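Local coordinates for protein polyketide synthase PksR (Bacillus subtilis, PDB 4U3V) that takes part in making the antibiotic bacillaene, this piece being its double-hotdog enoyl-isomerase domain within a trans-acyltransferase polyketide synthase, at residues A[37-40]-A[41-44]. Numbering follows the deposited sequence.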
# COMPACT_ATOMS: atom_id res chain seq x y z
N TYR A 37 -3.96 2.17 -20.06
CA TYR A 37 -5.20 1.42 -19.87
C TYR A 37 -4.93 -0.07 -19.92
O TYR A 37 -5.49 -0.84 -19.13
CB TYR A 37 -6.21 1.77 -20.98
CG TYR A 37 -7.55 1.10 -20.84
CD1 TYR A 37 -8.49 1.55 -19.90
CD2 TYR A 37 -7.95 0.09 -21.73
CE1 TYR A 37 -9.74 0.98 -19.79
CE2 TYR A 37 -9.19 -0.52 -21.59
CZ TYR A 37 -10.08 -0.07 -20.63
OH TYR A 37 -11.35 -0.60 -20.54
N ASP A 38 -4.14 -0.50 -20.89
CA ASP A 38 -4.07 -1.92 -21.21
C ASP A 38 -3.05 -2.74 -20.42
O ASP A 38 -2.99 -3.94 -20.59
CB ASP A 38 -3.80 -2.13 -22.70
CG ASP A 38 -5.02 -1.83 -23.57
OD1 ASP A 38 -6.15 -1.87 -23.05
OD2 ASP A 38 -4.83 -1.56 -24.77
N GLU A 39 -2.20 -2.11 -19.60
CA GLU A 39 -1.17 -2.90 -18.92
C GLU A 39 -1.74 -3.67 -17.69
O GLU A 39 -2.77 -3.28 -17.13
CB GLU A 39 -0.01 -2.00 -18.50
CG GLU A 39 -0.37 -1.01 -17.40
CD GLU A 39 0.84 -0.22 -16.98
OE1 GLU A 39 0.94 0.96 -17.38
OE2 GLU A 39 1.72 -0.79 -16.30
N PRO A 40 -1.09 -4.79 -17.29
CA PRO A 40 -1.70 -5.66 -16.26
C PRO A 40 -1.92 -4.96 -14.90
O PRO A 40 -2.93 -5.21 -14.25
CB PRO A 40 -0.70 -6.81 -16.12
CG PRO A 40 0.01 -6.87 -17.44
CD PRO A 40 -0.01 -5.47 -18.02
N TYR A 41 -1.05 -4.02 -14.54
CA TYR A 41 -1.26 -3.25 -13.30
C TYR A 41 -2.61 -2.50 -13.29
O TYR A 41 -3.22 -2.31 -12.23
CB TYR A 41 -0.10 -2.27 -13.13
CG TYR A 41 -0.04 -1.60 -11.76
CD1 TYR A 41 0.67 -2.19 -10.73
CD2 TYR A 41 -0.66 -0.38 -11.52
CE1 TYR A 41 0.79 -1.57 -9.50
CE2 TYR A 41 -0.52 0.28 -10.31
CZ TYR A 41 0.18 -0.34 -9.29
OH TYR A 41 0.37 0.32 -8.08
N VAL A 42 -3.07 -2.05 -14.47
CA VAL A 42 -4.27 -1.23 -14.57
C VAL A 42 -5.48 -2.13 -14.83
O VAL A 42 -6.53 -1.93 -14.20
CB VAL A 42 -4.15 -0.17 -15.69
CG1 VAL A 42 -5.43 0.65 -15.83
CG2 VAL A 42 -3.00 0.77 -15.35
N GLN A 43 -5.30 -3.10 -15.73
CA GLN A 43 -6.35 -4.10 -16.04
C GLN A 43 -6.73 -4.85 -14.76
O GLN A 43 -7.87 -5.28 -14.58
CB GLN A 43 -5.83 -5.17 -17.00
CG GLN A 43 -5.60 -4.73 -18.42
CD GLN A 43 -5.06 -5.86 -19.28
OE1 GLN A 43 -4.16 -6.60 -18.86
NE2 GLN A 43 -5.61 -6.01 -20.48
N GLY A 44 -5.75 -4.99 -13.87
CA GLY A 44 -5.94 -5.78 -12.64
C GLY A 44 -6.69 -5.21 -11.45
O GLY A 44 -6.82 -5.87 -10.41
O HOH W 1 1.57 -3.49 -15.73
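Backbone hydrogen bonds tie E39 to V42 and Q43 within one short helical turn. The carbonyl oxygen of E39 is gripped twice. Q43 N reaches E39 O at 2.9 Å with an N-H...O angle of 179°, and approaches almost in line with the carbonyl bond. V42 N, also 2.9 Å from E39 O, comes from above the carbonyl plane and makes a more bent bond of 142°. One residue on, G44 N continues the i to i+4 pattern by bonding to P40 O.

Water mediates a second link, at the start of the helix. A single molecule donates to E39 OE2 (2.8 Å) and accepts from Y41 N (2.9 Å), so the N-cap residue serves an early helical N-H through solvent. With CG of E39 set between its backbone N and carbonyl carbon (chi1 69°), the carboxylate lies alongside the Y41 side chain. H199 also bonds to OE2, while OE1 accepts from the backbone N of T36, so both carboxylate oxygens are anchored.

Van der Waals contact adds to this: V42 CG2 lies 3.8 Å from E39 CG, and the CG1 methyl of V42 packs against Y37 O at 3.6 Å, a carbonyl oxygen that also accepts a hydrogen bond from R51. The Q43 amide passes D38 O, its CD at 3.1 Å, without a hydrogen bond. Beyond the turn, the Y41 hydroxyl bonds to T57, and R51 makes a cation-pi contact with Y37.

Together these features define a single helical turn with E39 at the N-cap position and proline in its first position, joining strand 31-36 to strand 45-47 in the predicted N-terminal hotdog of this dehydratase-like domain.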